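Local coordinates for protein sialidase B (Streptococcus pneumoniae serotype 4, PDB 4XJW) that cleaves terminal alpha-linked sialic acid from oligosaccharides, glycoproteins and glycolipids, and acts as an intramolecular trans-sialidase of glycosyl hydrolase family 33, at residues 451-456 with 469-474; 495-500 with 540-545; 501-506 with 517-522; 523-528 with 546-551; 553-558 with 570-575. The protein carries 1 engineered substitution. All coordinates share one frame; numbering follows the deposited sequence.

Contact 1 of 5, residues 451-456 with 469-474; sequences YLCPGQ and ATYTSG. With OPX ((1s,3R,4S)-1-[(cyclohexylamino)methyl]-3,4-dihydroxycyclopentanesulfonic acid), chain B.
Tyr451 and Tyr471 form an antiparallel hydrogen-bonded pair, with Tyr451 N giving to Tyr471 O at 2.8 Å and Tyr471 N returning to Tyr451 O at 2.9 Å, and Leu452 with Thr470 makes the adjoining non-hydrogen-bonded pair. One further bond, Cys453 N to Ala469 O at 3.0 Å, grips the chain as it leaves the regular strand. The two tyrosine side chains lie on the same face of the sheet and cross at about a right angle. With Tyr471 CG between its backbone N and carbonyl carbon (chi1 62°), one face of its ring receives Tyr451 CB, a CH-pi contact 3.7 Å from the centroid and shifted toward the rim. The rings are oblique, their planes 47° apart, and Tyr451 CD2 touches Tyr471 CE1 at 3.4 Å. Cys453 SG lies at the edge of that ring, in its plane, 3.8 Å from Tyr471 CD2. The other face of the sheet carries Leu452, whose CD1 touches Thr470 CG2, those side chains likewise crossing. Farther along the strands diverge, and water fills in for direct pairing, one molecule giving to both Cys453 O and Ala469 O, another joining Gln456 O to Ala469 N. Gln456 extends beyond CG to the inhibitor Optactin, whose hydroxyl OAC gives to Gln456 OE1 at 2.8 Å, while the amide NE2 gives to Leu211 O. This hairpin of a sialidase beta-propeller blade, strands 451-459 and 466-472, is flanked by strand 286-294, parallel to its first arm, and by strand 475-481 beside the second, while Cys453 packs on Ala504 of strand 504-510.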
# COMPACT_ATOMS: atom_id res chain seq x y z
N TYR A 451 -6.99 6.51 16.47
CA TYR A 451 -6.65 5.96 15.17
C TYR A 451 -5.59 4.89 15.33
O TYR A 451 -4.53 5.15 15.91
CB TYR A 451 -6.14 7.07 14.25
CG TYR A 451 -7.03 8.29 14.22
CD1 TYR A 451 -8.29 8.24 13.63
CD2 TYR A 451 -6.61 9.49 14.77
CE1 TYR A 451 -9.11 9.35 13.60
CE2 TYR A 451 -7.42 10.61 14.74
CZ TYR A 451 -8.66 10.54 14.15
OH TYR A 451 -9.46 11.67 14.14
N LEU A 452 -5.87 3.68 14.84
CA LEU A 452 -4.96 2.57 15.03
C LEU A 452 -3.64 2.83 14.30
O LEU A 452 -3.63 3.30 13.17
CB LEU A 452 -5.59 1.28 14.53
CG LEU A 452 -4.88 -0.02 14.87
CD1 LEU A 452 -4.93 -0.32 16.35
CD2 LEU A 452 -5.51 -1.15 14.08
N CYS A 453 -2.54 2.51 14.96
CA CYS A 453 -1.24 2.55 14.30
C CYS A 453 -1.05 1.29 13.49
O CYS A 453 -1.06 0.18 14.04
CB CYS A 453 -0.11 2.68 15.32
SG CYS A 453 -0.23 4.16 16.35
N PRO A 454 -0.86 1.42 12.17
CA PRO A 454 -0.74 0.19 11.38
C PRO A 454 0.57 -0.54 11.62
O PRO A 454 1.60 0.08 11.91
CB PRO A 454 -0.79 0.68 9.94
CG PRO A 454 -0.42 2.14 9.98
CD PRO A 454 -0.84 2.65 11.35
N GLY A 455 0.52 -1.86 11.50
CA GLY A 455 1.70 -2.68 11.60
C GLY A 455 1.52 -3.81 12.59
O GLY A 455 0.67 -4.69 12.39
N GLN A 456 2.33 -3.80 13.63
CA GLN A 456 2.33 -4.83 14.66
C GLN A 456 1.79 -4.29 15.96
O GLN A 456 2.06 -3.14 16.34
CB GLN A 456 3.75 -5.37 14.90
CG GLN A 456 4.40 -6.03 13.67
CD GLN A 456 5.78 -6.61 13.94
OE1 GLN A 456 6.38 -6.38 14.99
NE2 GLN A 456 6.30 -7.36 12.97
N ALA A 469 -0.73 0.19 19.79
CA ALA A 469 -0.59 1.64 19.75
C ALA A 469 -1.68 2.27 18.89
O ALA A 469 -2.02 1.76 17.81
CB ALA A 469 0.78 2.03 19.23
N THR A 470 -2.22 3.38 19.38
CA THR A 470 -3.12 4.22 18.59
C THR A 470 -2.72 5.67 18.85
O THR A 470 -1.95 5.93 19.78
CB THR A 470 -4.60 4.03 18.98
OG1 THR A 470 -4.86 4.71 20.23
CG2 THR A 470 -4.96 2.55 19.13
N TYR A 471 -3.20 6.59 18.03
CA TYR A 471 -2.93 8.01 18.27
C TYR A 471 -4.20 8.82 18.15
O TYR A 471 -5.20 8.39 17.57
CB TYR A 471 -1.87 8.53 17.29
CG TYR A 471 -2.28 8.46 15.85
CD1 TYR A 471 -2.93 9.53 15.23
CD2 TYR A 471 -2.00 7.33 15.08
CE1 TYR A 471 -3.31 9.46 13.90
CE2 TYR A 471 -2.37 7.26 13.76
CZ TYR A 471 -3.03 8.32 13.17
OH TYR A 471 -3.39 8.22 11.84
N THR A 472 -4.17 10.01 18.76
CA THR A 472 -5.24 10.97 18.59
C THR A 472 -4.62 12.34 18.80
O THR A 472 -3.42 12.45 18.98
CB THR A 472 -6.41 10.73 19.58
OG1 THR A 472 -7.50 11.60 19.25
CG2 THR A 472 -5.97 10.98 20.99
N SER A 473 -5.44 13.39 18.76
CA SER A 473 -4.90 14.72 18.95
C SER A 473 -4.26 14.84 20.33
O SER A 473 -4.90 14.62 21.34
CB SER A 473 -6.00 15.77 18.77
OG SER A 473 -5.53 17.05 19.15
N GLY A 474 -2.97 15.16 20.36
CA GLY A 474 -2.27 15.42 21.61
C GLY A 474 -1.68 14.24 22.37
O GLY A 474 -1.02 14.45 23.39
CAF OPX B . 12.85 -15.47 15.22
CAG OPX B . 12.42 -15.89 16.59
CAH OPX B . 11.68 -14.95 14.44
CAI OPX B . 11.75 -14.77 17.32
CAJ OPX B . 10.98 -13.83 15.15
CAK OPX B . 8.68 -12.76 16.79
CAL OPX B . 8.76 -10.20 16.81
CAM OPX B . 6.63 -11.28 16.63
CAO OPX B . 7.76 -9.27 16.23
CAP OPX B . 6.75 -10.15 15.62
CAQ OPX B . 10.57 -14.25 16.55
CAR OPX B . 8.01 -11.42 17.25
NAN OPX B . 10.02 -13.11 17.30
OAA OPX B . 9.26 -11.58 19.59
OAB OPX B . 7.32 -10.11 19.45
OAC OPX B . 8.33 -8.41 15.31
OAD OPX B . 7.16 -10.68 14.42
OAE OPX B . 7.00 -12.49 19.46
SAS OPX B . 7.89 -11.41 19.04
O HOH W 1 -1.60 -0.76 16.39
O HOH W 2 0.61 -1.20 17.67

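Contact 2 of 5, residues 495-500 with 540-545; sequences IPFKNA and VSYIDG
Phe497 and Tyr542 reach toward each other tip to tip, and Phe497 CZ comes within 3.3 Å of Tyr542 OH. In both residues CG stands anti to the carbonyl carbon (chi1 -58° in each), the setting from which the rings extend toward one another. Neither ring covers the other. Phe497 CZ lies in the plane of the tyrosine ring at its edge, and Tyr542 CE1, 4.0 Å from Phe497 CZ, likewise falls in the plane of the phenylalanine ring, so these ring carbons meet edge to edge, while OH comes in obliquely to the phenylalanine ring. The loop that carries Phe497 leads from strand 489-494, the outermost strand of one sheet, to strand 504-510, one outermost strand of the next sheet, while Tyr542 sits on the other, 541-542. Such passages join successive blades of the sialidase beta-propeller. Beside the rings, Pro496 points its CD at Val540 CG2, again tip to tip, at 3.7 Å, and its CG approaches Tyr542 OH. Ile495 CG2 adds a looser touch on Val540 CG2 at 4.2 Å. No hydrogen bond crosses between the segments. Phe497 also rests on Thr520, Thr521 and Thr522, while Val540 packs against Ala526 and Phe518 within its own blade.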
# COMPACT_ATOMS: atom_id res chain seq x y z
N ILE A 495 2.02 13.85 23.79
CA ILE A 495 3.07 14.15 22.83
C ILE A 495 3.01 15.63 22.45
O ILE A 495 1.93 16.22 22.38
CB ILE A 495 3.00 13.23 21.57
CG1 ILE A 495 1.65 13.37 20.85
CG2 ILE A 495 3.25 11.77 21.95
CD1 ILE A 495 1.51 12.45 19.63
N PRO A 496 4.19 16.24 22.22
CA PRO A 496 4.24 17.70 21.98
C PRO A 496 3.60 18.11 20.65
O PRO A 496 4.14 19.00 19.97
CB PRO A 496 5.75 17.99 21.95
CG PRO A 496 6.42 16.78 22.56
CD PRO A 496 5.53 15.63 22.22
N PHE A 497 2.47 17.51 20.30
CA PHE A 497 1.88 17.67 18.98
C PHE A 497 0.37 17.78 19.02
O PHE A 497 -0.30 17.01 19.71
CB PHE A 497 2.27 16.49 18.07
CG PHE A 497 3.75 16.32 17.92
CD1 PHE A 497 4.48 17.22 17.17
CD2 PHE A 497 4.41 15.26 18.54
CE1 PHE A 497 5.85 17.08 17.03
CE2 PHE A 497 5.78 15.11 18.40
CZ PHE A 497 6.50 16.03 17.65
N LYS A 498 -0.15 18.75 18.27
CA LYS A 498 -1.58 18.80 18.01
C LYS A 498 -1.87 18.20 16.65
O LYS A 498 -1.20 18.50 15.66
CB LYS A 498 -2.09 20.23 18.07
CG LYS A 498 -2.44 20.70 19.46
CD LYS A 498 -2.98 22.12 19.42
CE LYS A 498 -3.18 22.68 20.81
NZ LYS A 498 -3.47 24.14 20.77
N ASN A 499 -2.87 17.33 16.61
CA ASN A 499 -3.40 16.78 15.36
C ASN A 499 -2.42 16.02 14.45
O ASN A 499 -2.70 15.81 13.28
CB ASN A 499 -4.09 17.88 14.55
CG ASN A 499 -5.59 17.70 14.49
OD1 ASN A 499 -6.08 16.74 13.89
ND2 ASN A 499 -6.33 18.62 15.10
N ALA A 500 -1.29 15.60 15.00
CA ALA A 500 -0.30 14.87 14.21
C ALA A 500 -0.81 13.48 13.83
O ALA A 500 -1.60 12.87 14.55
CB ALA A 500 1.01 14.77 14.96
N VAL A 540 9.23 12.62 25.54
CA VAL A 540 9.56 12.35 24.14
C VAL A 540 10.97 12.82 23.81
O VAL A 540 11.38 13.91 24.20
CB VAL A 540 8.55 13.04 23.22
CG1 VAL A 540 8.94 12.92 21.76
CG2 VAL A 540 7.14 12.50 23.47
N SER A 541 11.71 11.97 23.10
CA SER A 541 13.01 12.33 22.53
C SER A 541 12.95 12.14 21.02
O SER A 541 11.96 11.63 20.49
CB SER A 541 14.11 11.45 23.11
OG SER A 541 14.27 11.70 24.49
N TYR A 542 14.01 12.55 20.33
CA TYR A 542 14.08 12.46 18.89
C TYR A 542 15.36 11.79 18.42
O TYR A 542 16.39 11.89 19.06
CB TYR A 542 13.93 13.84 18.23
CG TYR A 542 12.64 14.52 18.60
CD1 TYR A 542 11.50 14.34 17.83
CD2 TYR A 542 12.56 15.34 19.72
CE1 TYR A 542 10.31 14.95 18.17
CE2 TYR A 542 11.38 15.96 20.07
CZ TYR A 542 10.26 15.77 19.29
OH TYR A 542 9.08 16.38 19.63
N ILE A 543 15.27 11.10 17.29
CA ILE A 543 16.43 10.53 16.65
C ILE A 543 17.04 11.59 15.75
O ILE A 543 16.37 12.11 14.85
CB ILE A 543 16.01 9.28 15.83
CG1 ILE A 543 15.41 8.22 16.76
CG2 ILE A 543 17.18 8.73 15.01
CD1 ILE A 543 14.81 7.03 16.03
N ASP A 544 18.28 11.96 16.03
CA ASP A 544 19.07 12.73 15.08
C ASP A 544 19.71 11.68 14.18
O ASP A 544 20.17 10.64 14.66
CB ASP A 544 20.14 13.57 15.78
CG ASP A 544 19.58 14.50 16.85
OD1 ASP A 544 18.46 15.03 16.66
OD2 ASP A 544 20.25 14.69 17.88
N GLY A 545 19.73 11.93 12.88
CA GLY A 545 20.41 11.03 11.96
C GLY A 545 19.52 10.39 10.92
O GLY A 545 20.01 9.76 9.98

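Contact 3 of 5, residues 501-506 with 517-522; sequences TAEAQM and FFRTTT
Arg519 NH1 gives to Glu503 OE2 at 2.8 Å in a salt bridge and makes a second, weak bond to the hydroxyl of Tyr615. The carboxylate oxygen lies at the guanidinium edge, close to its plane, yet the nitrogen meets Glu503 OE2 from 48° above the carboxylate plane. The two flat groups are turned well away from coplanarity, at 64°. Arg519 and Glu503 lie side by side and point the same way. The arginine does so with CG anti to its backbone N (chi1 171°) and an extended chain out to NE. Thr501 covers one face of the guanidinium: CB stands 3.8 Å above its plane over the centre, and CG2 is 3.5 Å from Arg519 NH1. Arg519 NE gives to Tyr551 O, which holds the group further, while NH2 lies close to the like-charged Arg581. Glu503 OE1 is bonded to Tyr615 OH.

In the backbone, Arg519 N gives to Glu503 O at 3.0 Å, and Gln505 and Phe517 exchange two bonds, Gln505 N to Phe517 O at 2.9 Å and the return at 2.8 Å. Ala504 CB meets Phe518 CB at 3.6 Å on the face away from Gln505. The buried Arg519 O has no hydrogen-bond donor in the model, although Ala502 CA offers it a CA-H...O contact. Antiparallel strands thus deliver an arginine and a glutamate together from their ends. By similarity Arg519 binds substrate, as do Arg207 and Arg581, consistent with the arginine triad of sialidases, beside the predicted catalytic Glu503 and the probable nucleophile Tyr615.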
# COMPACT_ATOMS: atom_id res chain seq x y z
N THR A 501 -0.37 12.99 12.68
CA THR A 501 -0.55 11.58 12.34
C THR A 501 0.59 10.80 13.00
O THR A 501 1.58 10.47 12.35
CB THR A 501 -0.54 11.39 10.80
OG1 THR A 501 -1.50 12.28 10.22
CG2 THR A 501 -0.92 9.98 10.41
N ALA A 502 0.45 10.54 14.30
CA ALA A 502 1.54 10.00 15.11
C ALA A 502 1.56 8.48 15.11
O ALA A 502 1.38 7.84 16.15
CB ALA A 502 1.43 10.51 16.53
N GLU A 503 1.78 7.92 13.92
CA GLU A 503 1.85 6.48 13.75
C GLU A 503 3.06 5.93 14.50
O GLU A 503 4.19 6.34 14.24
CB GLU A 503 1.92 6.14 12.27
CG GLU A 503 0.60 6.37 11.54
CD GLU A 503 0.76 6.66 10.06
OE1 GLU A 503 -0.26 6.56 9.34
OE2 GLU A 503 1.88 6.99 9.62
N ALA A 504 2.82 4.96 15.38
CA ALA A 504 3.83 4.51 16.34
C ALA A 504 3.98 3.00 16.26
O ALA A 504 2.99 2.29 16.09
CB ALA A 504 3.40 4.90 17.73
N GLN A 505 5.21 2.52 16.44
CA GLN A 505 5.47 1.09 16.49
C GLN A 505 6.43 0.83 17.64
O GLN A 505 7.28 1.66 17.96
CB GLN A 505 6.03 0.61 15.16
CG GLN A 505 4.99 0.50 14.03
CD GLN A 505 4.01 -0.66 14.23
OE1 GLN A 505 4.24 -1.77 13.74
NE2 GLN A 505 2.91 -0.40 14.92
N MET A 506 6.29 -0.34 18.26
CA MET A 506 6.96 -0.64 19.53
C MET A 506 7.94 -1.81 19.39
O MET A 506 7.76 -2.69 18.56
CB MET A 506 5.91 -1.02 20.58
CG MET A 506 4.88 0.08 20.92
SD MET A 506 3.46 -0.57 21.81
CE MET A 506 2.53 -1.34 20.48
N PHE A 517 8.68 4.02 18.68
CA PHE A 517 9.15 4.97 17.67
C PHE A 517 7.95 5.50 16.92
O PHE A 517 7.06 4.74 16.53
CB PHE A 517 10.12 4.29 16.70
CG PHE A 517 11.32 3.69 17.37
CD1 PHE A 517 12.43 4.48 17.68
CD2 PHE A 517 11.33 2.36 17.73
CE1 PHE A 517 13.53 3.93 18.30
CE2 PHE A 517 12.44 1.80 18.36
CZ PHE A 517 13.54 2.59 18.65
N PHE A 518 7.88 6.82 16.72
CA PHE A 518 6.71 7.37 16.05
C PHE A 518 6.95 8.57 15.15
O PHE A 518 7.91 9.32 15.31
CB PHE A 518 5.55 7.64 17.03
CG PHE A 518 5.84 8.69 18.08
CD1 PHE A 518 6.64 8.40 19.17
CD2 PHE A 518 5.28 9.96 17.97
CE1 PHE A 518 6.89 9.37 20.14
CE2 PHE A 518 5.51 10.92 18.93
CZ PHE A 518 6.32 10.62 20.02
N ARG A 519 6.06 8.68 14.18
CA ARG A 519 6.05 9.75 13.19
C ARG A 519 5.62 11.06 13.84
O ARG A 519 4.75 11.06 14.72
CB ARG A 519 5.06 9.34 12.10
CG ARG A 519 4.73 10.39 11.06
CD ARG A 519 3.68 9.81 10.11
NE ARG A 519 3.13 10.85 9.24
CZ ARG A 519 2.20 10.63 8.33
NH1 ARG A 519 1.72 9.41 8.16
NH2 ARG A 519 1.75 11.63 7.58
N THR A 520 6.23 12.17 13.40
CA THR A 520 5.92 13.50 13.92
C THR A 520 5.76 14.52 12.79
O THR A 520 5.72 14.17 11.61
CB THR A 520 7.00 14.05 14.87
OG1 THR A 520 8.18 14.39 14.13
CG2 THR A 520 7.34 13.04 15.96
N THR A 521 5.71 15.80 13.16
CA THR A 521 5.59 16.89 12.20
C THR A 521 6.88 17.70 12.14
O THR A 521 6.93 18.76 11.52
CB THR A 521 4.42 17.82 12.56
OG1 THR A 521 4.52 18.20 13.94
CG2 THR A 521 3.09 17.13 12.31
N THR A 522 7.92 17.19 12.80
CA THR A 522 9.18 17.91 12.97
C THR A 522 10.26 17.56 11.95
O THR A 522 11.33 18.17 11.95
CB THR A 522 9.79 17.65 14.37
OG1 THR A 522 10.34 16.33 14.42
CG2 THR A 522 8.75 17.80 15.45

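Contact 4 of 5, residues 523-528 with 546-551; sequences GKIAYM and IQQTSY
Gly523 and Gln548 share the one direct hydrogen bond of this contact, from Gln548 N to Gly523 O at 2.9 Å. The N-H is nearly straight on the oxygen but approaches from 48° out of the carbonyl plane. Gly523 buries more surface here than any other residue: its backbone turns through a positive phi of 82°, and its bare CA lies against Thr549 O at 3.6 Å. A water accepts from Gly523 N at 2.8 Å and lies beside that same Thr549 O.

Ile525, the next in buried area, points toward the opposite segment. The Ile525 and Ile546 side chains cross obliquely, CD1 of the first meeting CG2 of the second at 3.8 Å, and Ile525 CG1 lies 3.9 Å from Gln548 NE2, where the two side chains cross at about a right angle. Gln548 has an extended chain beyond CG, with its amide held at both ends by residues of the next blade and the loop leading to it: NE2 gives to Thr574 OG1 and OE1 accepts from Thr553 N. The aliphatic isoleucine therefore packs against an amide whose polar atoms are already engaged. A second water bridges backbones, accepting from Ile525 N at 2.9 Å and giving to Ile546 O at 2.7 Å.

Segment 523-528 leads into strand 526-530 of one propeller blade, and segment 546-551 belongs to the loop that passes on to the next. With one direct backbone bond, bridging water and a small apolar patch, the chemistry implies a partly hydrated seam between loop and strand entrance, in which a water takes the place of direct pairing between Ile525 and Ile546.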
# COMPACT_ATOMS: atom_id res chain seq x y z
N GLY A 523 10.01 16.55 11.11
CA GLY A 523 11.04 16.02 10.23
C GLY A 523 11.97 15.00 10.89
O GLY A 523 12.94 14.57 10.28
N LYS A 524 11.69 14.65 12.15
CA LYS A 524 12.46 13.64 12.86
C LYS A 524 11.53 12.60 13.48
O LYS A 524 10.43 12.93 13.94
CB LYS A 524 13.32 14.28 13.94
CG LYS A 524 14.45 15.14 13.40
CD LYS A 524 15.31 15.70 14.54
CE LYS A 524 16.42 16.59 14.00
NZ LYS A 524 16.53 16.47 12.51
N ILE A 525 11.99 11.36 13.50
CA ILE A 525 11.28 10.28 14.18
C ILE A 525 11.46 10.47 15.68
O ILE A 525 12.56 10.78 16.13
CB ILE A 525 11.83 8.93 13.72
CG1 ILE A 525 11.56 8.76 12.22
CG2 ILE A 525 11.25 7.77 14.55
CD1 ILE A 525 12.27 7.56 11.60
N ALA A 526 10.38 10.32 16.43
CA ALA A 526 10.43 10.51 17.88
C ALA A 526 10.38 9.17 18.58
O ALA A 526 10.09 8.15 17.96
CB ALA A 526 9.28 11.39 18.35
N TYR A 527 10.66 9.18 19.87
CA TYR A 527 10.50 7.97 20.67
C TYR A 527 10.21 8.28 22.13
O TYR A 527 10.50 9.37 22.61
CB TYR A 527 11.69 7.02 20.52
CG TYR A 527 13.01 7.53 21.06
CD1 TYR A 527 13.37 7.31 22.38
CD2 TYR A 527 13.89 8.23 20.24
CE1 TYR A 527 14.57 7.76 22.87
CE2 TYR A 527 15.09 8.69 20.72
CZ TYR A 527 15.43 8.45 22.04
OH TYR A 527 16.63 8.90 22.54
N MET A 528 9.59 7.32 22.79
CA MET A 528 9.36 7.35 24.23
C MET A 528 9.57 5.94 24.75
O MET A 528 9.56 4.98 23.97
CB MET A 528 7.96 7.84 24.57
CG MET A 528 6.82 7.06 23.93
SD MET A 528 5.17 7.49 24.55
CE MET A 528 5.00 9.16 23.93
N ILE A 546 18.20 10.49 11.11
CA ILE A 546 17.24 10.04 10.11
C ILE A 546 16.38 11.24 9.76
O ILE A 546 15.91 11.93 10.65
CB ILE A 546 16.34 8.91 10.64
CG1 ILE A 546 17.18 7.70 11.05
CG2 ILE A 546 15.32 8.49 9.58
CD1 ILE A 546 16.37 6.58 11.62
N GLN A 547 16.20 11.49 8.46
CA GLN A 547 15.33 12.59 8.02
C GLN A 547 13.98 12.09 7.54
O GLN A 547 13.90 11.09 6.82
CB GLN A 547 15.96 13.38 6.87
CG GLN A 547 17.44 13.69 6.99
CD GLN A 547 17.81 14.24 8.34
OE1 GLN A 547 17.10 15.07 8.91
NE2 GLN A 547 18.94 13.77 8.89
N GLN A 548 12.92 12.81 7.92
CA GLN A 548 11.61 12.65 7.28
C GLN A 548 11.15 14.00 6.77
O GLN A 548 11.78 15.02 7.05
CB GLN A 548 10.58 12.06 8.25
CG GLN A 548 10.76 10.55 8.46
CD GLN A 548 9.50 9.87 8.95
OE1 GLN A 548 8.54 10.51 9.37
NE2 GLN A 548 9.52 8.54 8.92
N THR A 549 10.06 14.00 6.02
CA THR A 549 9.44 15.23 5.57
C THR A 549 8.68 15.88 6.72
O THR A 549 8.47 15.28 7.77
CB THR A 549 8.41 14.95 4.49
OG1 THR A 549 7.44 14.04 5.02
CG2 THR A 549 9.06 14.36 3.24
N SER A 550 8.25 17.11 6.49
CA SER A 550 7.42 17.81 7.46
C SER A 550 6.16 17.05 7.87
O SER A 550 5.74 17.12 9.02
CB SER A 550 7.05 19.20 6.93
OG SER A 550 6.39 19.13 5.68
N TYR A 551 5.56 16.31 6.93
CA TYR A 551 4.33 15.59 7.23
C TYR A 551 4.60 14.19 7.80
O TYR A 551 3.75 13.63 8.49
CB TYR A 551 3.41 15.53 6.00
CG TYR A 551 4.10 15.04 4.76
CD1 TYR A 551 4.24 13.67 4.50
CD2 TYR A 551 4.64 15.94 3.85
CE1 TYR A 551 4.88 13.23 3.35
CE2 TYR A 551 5.29 15.50 2.70
CZ TYR A 551 5.41 14.14 2.46
OH TYR A 551 6.05 13.71 1.32
O HOH W 3 8.02 14.70 10.34
O HOH W 4 8.39 12.11 11.62
O HOH W 5 14.80 11.08 12.92

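Contact 5 of 5, residues 553-558 with 570-575; sequences TQVSAI and VILSTP
Ser556 and Ser573 exchange two backbone hydrogen bonds, Ser573 N to Ser556 O at 2.9 Å and Ser556 N to Ser573 O at 3.1 Å. Ile558 and Ile571 repeat the pattern, Ile558 N to Ile571 O and Ile571 N to Ile558 O, both at 2.9 Å. The strand segments run close to antiparallel, their directions 168° apart. On the face shared by the two serines, Ser556 OG touches Ser573 CB at 3.3 Å, but the hydroxyls are not bonded to each other; both are bonded to Ser616 OG of strand 616-620, and that of Ser573 also to Tyr613 OH. On the same face Ile558 and Ile571 lie side by side; Ile558 CG1, between its backbone N and carbonyl carbon (chi1 60°), meets Ile571 CB, and Ile558 also lines the Optactin pocket. The hairpin opens a four-stranded propeller blade, with strand 556-559 outermost and 569-575 next to it. On its other face Ala557 CB meets Leu572 CD2 at 3.6 Å, a patch that Phe517 of the preceding blade covers. Before the strand begins, Thr553 CB rests on CG of the Pro575 ring at 3.6 Å. Thr553 OG1 accepts from Arg581 NE, and Gln554 packs on Tyr615.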
# COMPACT_ATOMS: atom_id res chain seq x y z
N THR A 553 6.17 9.98 7.79
CA THR A 553 5.76 8.68 7.23
C THR A 553 5.81 7.64 8.34
O THR A 553 6.63 7.75 9.24
CB THR A 553 6.72 8.24 6.08
OG1 THR A 553 6.73 9.25 5.06
CG2 THR A 553 6.24 6.95 5.43
N GLN A 554 4.93 6.64 8.27
CA GLN A 554 4.97 5.52 9.18
C GLN A 554 6.40 4.95 9.24
O GLN A 554 7.10 4.90 8.22
CB GLN A 554 4.00 4.43 8.71
CG GLN A 554 3.86 3.23 9.65
CD GLN A 554 3.77 1.90 8.93
OE1 GLN A 554 4.04 1.81 7.73
NE2 GLN A 554 3.39 0.85 9.65
N VAL A 555 6.82 4.56 10.45
CA VAL A 555 8.09 3.87 10.65
C VAL A 555 7.77 2.51 11.27
O VAL A 555 6.99 2.41 12.23
CB VAL A 555 9.05 4.67 11.57
CG1 VAL A 555 8.37 5.06 12.87
CG2 VAL A 555 10.32 3.89 11.86
N SER A 556 8.34 1.46 10.71
CA SER A 556 8.17 0.14 11.33
C SER A 556 9.46 -0.21 12.05
O SER A 556 10.52 0.34 11.74
CB SER A 556 7.76 -0.91 10.30
OG SER A 556 8.61 -0.93 9.16
N ALA A 557 9.36 -1.09 13.05
CA ALA A 557 10.47 -1.29 13.98
C ALA A 557 10.41 -2.66 14.58
O ALA A 557 9.35 -3.12 14.97
CB ALA A 557 10.41 -0.25 15.08
N ILE A 558 11.57 -3.31 14.67
CA ILE A 558 11.64 -4.61 15.36
C ILE A 558 12.88 -4.72 16.24
O ILE A 558 13.87 -4.03 16.04
CB ILE A 558 11.64 -5.80 14.37
CG1 ILE A 558 12.84 -5.72 13.42
CG2 ILE A 558 10.33 -5.86 13.59
CD1 ILE A 558 13.10 -7.02 12.62
N VAL A 570 18.16 -3.16 17.29
CA VAL A 570 16.84 -2.74 16.83
C VAL A 570 16.96 -2.38 15.36
O VAL A 570 17.99 -1.85 14.93
CB VAL A 570 16.37 -1.53 17.65
CG1 VAL A 570 15.17 -0.83 17.02
CG2 VAL A 570 16.06 -1.97 19.06
N ILE A 571 15.95 -2.70 14.56
CA ILE A 571 15.96 -2.33 13.15
C ILE A 571 14.74 -1.47 12.82
O ILE A 571 13.61 -1.84 13.15
CB ILE A 571 16.04 -3.54 12.22
CG1 ILE A 571 17.24 -4.42 12.62
CG2 ILE A 571 16.16 -3.10 10.77
CD1 ILE A 571 17.30 -5.75 11.90
N LEU A 572 14.99 -0.31 12.22
CA LEU A 572 13.93 0.59 11.79
C LEU A 572 13.81 0.57 10.26
O LEU A 572 14.81 0.45 9.56
CB LEU A 572 14.24 2.02 12.24
CG LEU A 572 14.41 2.36 13.71
CD1 LEU A 572 14.56 3.88 13.85
CD2 LEU A 572 13.23 1.89 14.55
N SER A 573 12.59 0.70 9.75
CA SER A 573 12.34 0.85 8.32
C SER A 573 11.57 2.15 8.08
O SER A 573 10.54 2.38 8.71
CB SER A 573 11.52 -0.33 7.81
OG SER A 573 10.95 -0.07 6.55
N THR A 574 12.07 2.98 7.16
CA THR A 574 11.50 4.31 6.93
C THR A 574 12.12 4.90 5.68
O THR A 574 13.26 4.56 5.35
CB THR A 574 11.81 5.24 8.13
OG1 THR A 574 11.37 6.58 7.84
CG2 THR A 574 13.29 5.26 8.44
N PRO A 575 11.40 5.80 5.00
CA PRO A 575 12.11 6.68 4.06
C PRO A 575 13.12 7.52 4.84
O PRO A 575 12.88 7.89 6.00
CB PRO A 575 10.99 7.57 3.52
CG PRO A 575 9.94 7.56 4.61
CD PRO A 575 9.97 6.13 5.09

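How the contacts relate
From the N terminus, contact 1 closes the hairpin of strands 451-459 and 466-472 before any other begins. Contact 2 then closes the long excursion from residues 495-500 to 540-545, and contact 3, the hairpin of strands 504-510 and 513-518, is nested inside it. Contact 4 crosses contact 2, its first segment lying within that excursion and its second beyond it. Contact 5 follows in series and closes the opening hairpin of the next blade. Contacts 2, 3 and 4 reach one four-stranded sheet; the Gln456-Gln505 bond ties the sheet to contact 1, and the loop of contact 4 is tied to contact 5 through Gln548. Three consecutive propeller blades are thereby joined around the probable catalytic centre.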